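Local coordinates for protein probable benzoylformate decarboxylase (Rhodococcus jostii, PDB 7ORX) that binds thiamine diphosphate and a sodium ion as a member of the thiamine diphosphate-dependent enzyme family, in an assembly of four chains, at residues R18-V23 with A67-L72; G100-S105 with M112-D117; V207-P212 with D271-V276. All coordinates share one frame; numbering follows the deposited sequence.

Interaction 1 (R18-V23 with A67-L72); sequences RGLTTV and ATLVNL
The backbones of Leu20 and Val23 run beside those of Thr68 and Leu69 without any hydrogen bond between the two ranges. Val23 CA and Leu69 CA are 5.1 Å apart, and Leu20 CA is 5.8 Å from Thr68 CA. In the N-terminal cofactor-binding domain, an alpha/beta fold with a six-stranded parallel sheet, strands 22-25 and 68-73 are neighbours, and this contact lies where they start to pair. Leu69 is backbone-bonded to Phe24, the residue after Val23. Helix 7-17 ends just before in a Schellman motif whose C-prime residue is Gly19 (phi 77°). Leu20, at the centre of an inverse gamma turn, faces the 67-72 segment; with CG anti to the carbonyl carbon (chi1 -81°), its two methyls divide the work. CD1 of Leu20 rests 4.1 Å from CB of Ala67, while CD2 of Leu20 meets CB of Leu69 at 3.9 Å, the two leucine side chains crossing at about a right angle. Val23 stands alongside Leu69 on the same face of the sheet, and strand 95-101 flanks Leu69 through Val96 and Thr98. On that shared face the chi1 of Val23 (-179°) leaves CG2, the methyl in contact, anti to the carbonyl carbon and beside the backbone N, and Val23 CG2 lies 3.8 Å from CD2 of Leu69.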
# COMPACT_ATOMS: atom_id res chain seq x y z
N ARG C 18 -17.17 -23.73 11.82
CA ARG C 18 -15.68 -23.75 11.69
C ARG C 18 -14.96 -23.83 13.06
O ARG C 18 -13.74 -23.66 13.09
CB ARG C 18 -15.25 -22.47 10.97
CG ARG C 18 -15.70 -22.33 9.52
CD ARG C 18 -15.26 -23.45 8.56
NE ARG C 18 -15.66 -23.04 7.20
CZ ARG C 18 -16.79 -23.36 6.61
NH1 ARG C 18 -17.64 -24.17 7.20
NH2 ARG C 18 -17.09 -22.88 5.42
N GLY C 19 -15.67 -24.05 14.16
CA GLY C 19 -15.09 -24.19 15.50
C GLY C 19 -14.65 -22.88 16.15
O GLY C 19 -14.09 -22.99 17.21
N LEU C 20 -14.90 -21.70 15.57
CA LEU C 20 -14.51 -20.38 16.15
C LEU C 20 -15.55 -19.88 17.16
O LEU C 20 -16.03 -18.73 17.00
CB LEU C 20 -14.34 -19.31 15.07
CG LEU C 20 -13.01 -19.33 14.32
CD1 LEU C 20 -12.92 -20.58 13.46
CD2 LEU C 20 -12.89 -18.11 13.44
N THR C 21 -15.79 -20.65 18.22
CA THR C 21 -16.79 -20.35 19.28
C THR C 21 -16.15 -19.62 20.47
O THR C 21 -16.90 -19.28 21.39
CB THR C 21 -17.45 -21.65 19.70
OG1 THR C 21 -16.40 -22.60 19.85
CG2 THR C 21 -18.43 -22.14 18.67
N THR C 22 -14.86 -19.33 20.43
CA THR C 22 -14.17 -18.52 21.45
C THR C 22 -13.70 -17.22 20.81
O THR C 22 -12.95 -17.28 19.85
CB THR C 22 -13.01 -19.32 22.04
OG1 THR C 22 -13.57 -20.56 22.47
CG2 THR C 22 -12.34 -18.61 23.19
N VAL C 23 -14.13 -16.10 21.33
CA VAL C 23 -13.89 -14.78 20.69
C VAL C 23 -13.08 -13.89 21.68
O VAL C 23 -13.54 -13.69 22.82
CB VAL C 23 -15.24 -14.15 20.32
CG1 VAL C 23 -15.08 -12.81 19.65
CG2 VAL C 23 -16.04 -15.09 19.49
N ALA C 67 -7.85 -22.21 13.91
CA ALA C 67 -8.10 -20.78 13.61
C ALA C 67 -8.80 -20.17 14.82
O ALA C 67 -9.49 -20.91 15.49
CB ALA C 67 -8.96 -20.65 12.38
N THR C 68 -8.63 -18.87 15.10
CA THR C 68 -9.17 -18.24 16.33
C THR C 68 -9.66 -16.83 16.06
O THR C 68 -8.97 -16.13 15.36
CB THR C 68 -8.09 -18.20 17.42
OG1 THR C 68 -7.76 -19.57 17.65
CG2 THR C 68 -8.51 -17.54 18.71
N LEU C 69 -10.79 -16.44 16.63
CA LEU C 69 -11.46 -15.18 16.22
C LEU C 69 -11.06 -14.06 17.18
O LEU C 69 -11.15 -14.24 18.38
CB LEU C 69 -12.98 -15.40 16.22
CG LEU C 69 -13.82 -14.24 15.70
CD1 LEU C 69 -13.46 -13.86 14.26
CD2 LEU C 69 -15.30 -14.60 15.78
N VAL C 70 -10.72 -12.91 16.65
CA VAL C 70 -10.44 -11.69 17.45
C VAL C 70 -11.41 -10.61 16.98
O VAL C 70 -11.69 -10.61 15.80
CB VAL C 70 -8.98 -11.27 17.20
CG1 VAL C 70 -8.66 -9.97 17.89
CG2 VAL C 70 -8.03 -12.39 17.59
N ASN C 71 -11.89 -9.73 17.85
CA ASN C 71 -12.80 -8.63 17.45
C ASN C 71 -12.30 -7.33 18.09
O ASN C 71 -12.34 -7.18 19.32
CB ASN C 71 -14.23 -8.96 17.83
CG ASN C 71 -15.22 -7.90 17.41
OD1 ASN C 71 -15.16 -7.37 16.30
ND2 ASN C 71 -16.14 -7.57 18.30
N LEU C 72 -11.86 -6.38 17.28
CA LEU C 72 -11.20 -5.15 17.76
C LEU C 72 -12.01 -3.94 17.32
O LEU C 72 -12.91 -4.08 16.47
CB LEU C 72 -9.81 -5.10 17.15
CG LEU C 72 -8.89 -6.25 17.52
CD1 LEU C 72 -7.60 -6.20 16.71
CD2 LEU C 72 -8.59 -6.23 19.01

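Interaction 2 (G100-S105 with M112-D117)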
# COMPACT_ATOMS: atom_id res chain seq x y z
N GLY C 100 -14.61 -3.63 13.87
CA GLY C 100 -15.75 -2.76 13.62
C GLY C 100 -15.36 -1.55 12.78
O GLY C 100 -14.29 -0.96 12.98
N GLN C 101 -16.23 -1.15 11.88
CA GLN C 101 -16.06 0.09 11.08
C GLN C 101 -17.33 0.92 11.25
O GLN C 101 -18.37 0.37 11.62
CB GLN C 101 -15.74 -0.30 9.64
CG GLN C 101 -15.85 0.83 8.65
CD GLN C 101 -14.72 1.82 8.82
OE1 GLN C 101 -14.73 2.64 9.75
NE2 GLN C 101 -13.76 1.77 7.90
N GLN C 102 -17.21 2.20 11.00
CA GLN C 102 -18.30 3.20 11.15
C GLN C 102 -19.38 2.90 10.10
O GLN C 102 -19.16 2.07 9.21
CB GLN C 102 -17.57 4.53 11.10
CG GLN C 102 -18.38 5.78 11.34
CD GLN C 102 -19.06 5.83 12.68
OE1 GLN C 102 -20.26 5.63 12.79
NE2 GLN C 102 -18.31 6.18 13.70
N VAL C 103 -20.56 3.46 10.23
CA VAL C 103 -21.68 3.21 9.27
C VAL C 103 -21.15 3.46 7.85
O VAL C 103 -20.48 4.44 7.63
CB VAL C 103 -22.90 4.07 9.62
CG1 VAL C 103 -23.88 4.23 8.48
CG2 VAL C 103 -23.62 3.51 10.83
N ARG C 104 -21.51 2.59 6.92
CA ARG C 104 -20.94 2.49 5.56
C ARG C 104 -21.08 3.83 4.81
O ARG C 104 -20.08 4.27 4.24
CB ARG C 104 -21.62 1.30 4.87
CG ARG C 104 -20.95 0.90 3.58
CD ARG C 104 -21.59 -0.35 3.01
NE ARG C 104 -20.94 -1.54 3.51
CZ ARG C 104 -19.82 -2.08 3.02
NH1 ARG C 104 -19.21 -1.54 1.98
NH2 ARG C 104 -19.29 -3.16 3.58
N SER C 105 -22.24 4.49 4.87
CA SER C 105 -22.46 5.80 4.18
C SER C 105 -21.56 6.93 4.74
O SER C 105 -21.34 7.89 3.99
CB SER C 105 -23.93 6.21 4.15
OG SER C 105 -24.59 5.99 5.38
N MET C 112 -15.98 10.52 13.23
CA MET C 112 -15.27 9.99 14.41
C MET C 112 -15.31 8.45 14.37
O MET C 112 -16.38 7.92 14.14
CB MET C 112 -15.93 10.56 15.68
CG MET C 112 -15.21 10.32 17.00
SD MET C 112 -13.60 11.11 17.19
CE MET C 112 -13.38 10.89 18.95
N LEU C 113 -14.15 7.79 14.51
CA LEU C 113 -13.95 6.31 14.57
C LEU C 113 -14.17 5.63 13.20
O LEU C 113 -14.43 4.40 13.19
CB LEU C 113 -14.81 5.69 15.68
CG LEU C 113 -14.18 5.70 17.10
CD1 LEU C 113 -12.71 5.25 17.12
CD2 LEU C 113 -14.30 7.06 17.78
N SER C 114 -14.02 6.39 12.10
CA SER C 114 -13.70 5.91 10.72
C SER C 114 -12.27 5.37 10.70
O SER C 114 -11.34 6.09 11.15
CB SER C 114 -13.83 6.98 9.66
OG SER C 114 -15.17 7.17 9.32
N ASN C 115 -12.13 4.14 10.18
CA ASN C 115 -10.87 3.51 9.71
C ASN C 115 -10.71 3.90 8.23
O ASN C 115 -11.50 3.42 7.41
CB ASN C 115 -10.91 2.01 10.07
CG ASN C 115 -9.64 1.22 9.79
OD1 ASN C 115 -8.68 1.74 9.19
ND2 ASN C 115 -9.64 -0.04 10.20
N VAL C 116 -9.80 4.82 7.91
CA VAL C 116 -9.56 5.33 6.53
C VAL C 116 -8.57 4.38 5.83
O VAL C 116 -7.41 4.33 6.30
CB VAL C 116 -9.05 6.80 6.54
CG1 VAL C 116 -9.10 7.43 5.15
CG2 VAL C 116 -9.81 7.66 7.55
N ASP C 117 -9.01 3.63 4.80
CA ASP C 117 -8.22 2.58 4.09
C ASP C 117 -7.93 1.45 5.07
O ASP C 117 -6.76 1.29 5.48
CB ASP C 117 -6.88 3.09 3.52
CG ASP C 117 -6.98 4.08 2.36
OD1 ASP C 117 -8.14 4.49 1.99
OD2 ASP C 117 -5.89 4.43 1.80
O HOH W 1 -11.87 -1.14 10.70
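This is a polar contact between side-chain amides and main chain: Gln101 and Gln102, where strand 95-101 runs out, reach the coil 112-117 that leads to helix 118-121. Gln101 grips Asn115 at two points. Asn115 N donates to Gln101 OE1 at 3.0 Å in an almost straight bond (173°), and Gln101 NE2 returns a bond to Asn115 O at 2.8 Å. That oxygen lies only 5° out of the Gln101 amide plane, and NE2 comes to it in the carbonyl plane of Asn115, on a lone pair. The rotation of the Gln101 amide is fixed further because OE1 also accepts from Gln102 N at 2.8 Å, and NE2 has a second partner in Glu131. The site lies at the C-terminal end of a strand in the parallel sheet of the alpha/beta N-terminal cofactor-binding domain, where such folds commonly place their binding loops; the side chain of Leu113 is about 5 Å from a bound thiamine diphosphate and packs on Ala74 and Ser76 of helix 74-79. Gln102, with CG anti to the backbone N (chi1 -175°) and a bend at chi2, swings NE2 toward Met112 O in a weak, bent bond. Met112 also forms backbone hydrogen bonds with a second subunit, whose Ser403 packs on Leu113. Between Gly100 O and Asn115 ND2 sits a water, weakly bonded on the glycine side.

Interaction 3 (V207-P212 with D271-V276); sequences VLVLGP and DLILVV
Peptide planes of Val207-Leu210 and Leu272-Val276 form a continuous piece of sheet, with Val207, Val209, Ile273 and Val275 on one face and Leu208, Leu210, Leu274 and Val276 on the other. At the outer edges, Leu208 and Leu210 bond through their backbones to the chain around strand 234-236, and strand 297-302 flanks the second segment. Five backbone hydrogen bonds join the pair in the parallel pattern. Val207 N and O straddle Ile273, donating to Leu272 O (2.9 Å) and accepting from Leu274 N; Val209 repeats this around Val275, its N giving a nearly straight bond (172°) to Leu274 O. Gly211 N, already past the first strand, adds a bond to Val276 O at 2.9 Å. The short strand axes differ in direction by 24° and approach to 4.8 Å. Strand order 3-2-1-4-5-6 marks the central domain as Rossmann-like, and these are its first and fourth strands, adjacent at the point where the order switches from one half of the sheet to the other. On the valine-isoleucine face, Val207 has CG1 in the crowded position between backbone N and carbonyl carbon (chi1 60°), where it meets Ile273 CD1 at 3.6 Å. Val209 CG2 lies equally near Ile273 CG2, the side chains running alongside each other. On the leucine-bearing face, Leu208 CD2 touches Leu274 CD2 at 3.9 Å, and Leu210 CD2 reaches CB of Val276. Helix 190-202 covers this side through Leu200, which packs on Leu274.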
# COMPACT_ATOMS: atom_id res chain seq x y z
N VAL C 207 23.18 -34.16 10.08
CA VAL C 207 22.62 -33.46 11.27
C VAL C 207 21.22 -32.96 10.91
O VAL C 207 21.04 -32.51 9.75
CB VAL C 207 23.53 -32.31 11.73
CG1 VAL C 207 23.76 -31.23 10.67
CG2 VAL C 207 23.02 -31.68 13.01
N LEU C 208 20.27 -33.11 11.84
CA LEU C 208 18.90 -32.57 11.71
C LEU C 208 18.87 -31.23 12.42
O LEU C 208 19.26 -31.17 13.58
CB LEU C 208 17.91 -33.50 12.40
CG LEU C 208 17.80 -34.92 11.86
CD1 LEU C 208 16.37 -35.41 12.05
CD2 LEU C 208 18.20 -35.00 10.39
N VAL C 209 18.36 -30.20 11.76
CA VAL C 209 18.09 -28.89 12.40
C VAL C 209 16.59 -28.71 12.33
O VAL C 209 16.10 -28.91 11.25
CB VAL C 209 18.85 -27.79 11.69
CG1 VAL C 209 18.56 -26.42 12.28
CG2 VAL C 209 20.34 -28.08 11.70
N LEU C 210 15.90 -28.49 13.44
CA LEU C 210 14.43 -28.59 13.51
C LEU C 210 13.85 -27.24 13.91
O LEU C 210 14.40 -26.57 14.79
CB LEU C 210 14.01 -29.68 14.48
CG LEU C 210 14.42 -31.09 14.06
CD1 LEU C 210 13.93 -32.18 15.01
CD2 LEU C 210 13.94 -31.42 12.68
N GLY C 211 12.74 -26.88 13.28
CA GLY C 211 12.07 -25.59 13.51
C GLY C 211 10.66 -25.77 14.03
O GLY C 211 10.17 -26.89 14.17
N PRO C 212 9.97 -24.64 14.25
CA PRO C 212 8.72 -24.61 14.99
C PRO C 212 7.70 -25.47 14.26
O PRO C 212 6.88 -26.07 14.95
CB PRO C 212 8.31 -23.13 15.11
CG PRO C 212 9.23 -22.37 14.23
CD PRO C 212 10.39 -23.29 13.85
N ASP C 271 28.35 -33.22 6.71
CA ASP C 271 28.31 -33.21 5.21
C ASP C 271 26.89 -32.93 4.70
O ASP C 271 26.75 -32.46 3.53
CB ASP C 271 28.82 -34.52 4.59
CG ASP C 271 28.12 -35.78 5.07
OD1 ASP C 271 27.65 -35.81 6.20
OD2 ASP C 271 28.06 -36.73 4.29
N LEU C 272 25.88 -33.21 5.54
CA LEU C 272 24.46 -32.92 5.24
C LEU C 272 23.79 -32.26 6.45
O LEU C 272 23.69 -32.94 7.47
CB LEU C 272 23.76 -34.23 4.86
CG LEU C 272 22.36 -34.02 4.32
CD1 LEU C 272 22.40 -33.51 2.88
CD2 LEU C 272 21.56 -35.29 4.45
N ILE C 273 23.37 -31.00 6.30
CA ILE C 273 22.43 -30.28 7.20
C ILE C 273 21.04 -30.48 6.59
O ILE C 273 20.76 -29.83 5.58
CB ILE C 273 22.72 -28.75 7.30
CG1 ILE C 273 24.20 -28.33 7.26
CG2 ILE C 273 22.01 -28.15 8.48
CD1 ILE C 273 25.08 -29.10 8.11
N LEU C 274 20.17 -31.29 7.19
CA LEU C 274 18.74 -31.32 6.83
C LEU C 274 17.99 -30.41 7.79
O LEU C 274 17.88 -30.73 8.98
CB LEU C 274 18.22 -32.75 6.90
CG LEU C 274 16.71 -32.88 6.74
CD1 LEU C 274 16.28 -32.43 5.35
CD2 LEU C 274 16.30 -34.31 7.03
N VAL C 275 17.49 -29.28 7.29
CA VAL C 275 16.68 -28.30 8.07
C VAL C 275 15.22 -28.60 7.77
O VAL C 275 14.87 -28.44 6.65
CB VAL C 275 17.02 -26.84 7.69
CG1 VAL C 275 16.13 -25.84 8.43
CG2 VAL C 275 18.51 -26.55 7.91
N VAL C 276 14.42 -28.91 8.79
CA VAL C 276 12.96 -29.20 8.65
C VAL C 276 12.17 -28.15 9.45
O VAL C 276 12.43 -27.95 10.64
CB VAL C 276 12.66 -30.64 9.10
CG1 VAL C 276 11.21 -30.97 8.83
CG2 VAL C 276 13.59 -31.64 8.44

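How the interactions relate
All three contacts are buried, but their settings differ. Interactions 1 and 2 belong to the N-terminal cofactor-binding domain and share one sheet: strands 68-73 and 95-101 are neighbours, and Leu72 O lies 3.1 Å from Gly100 N, a probable hydrogen bond. Interaction 1 is apolar and touched by no other subunit, whereas interaction 2 joins a strand end to a loop by hydrogen bonds of side-chain amides, near a bound thiamine diphosphate and within reach of two other subunits. Interaction 3 lies across the chain's centre in another domain. It combines regular strand pairing with aliphatic faces, while interaction 1 has aliphatic contacts without hydrogen bonds between its two segments; its strands pair just beyond them.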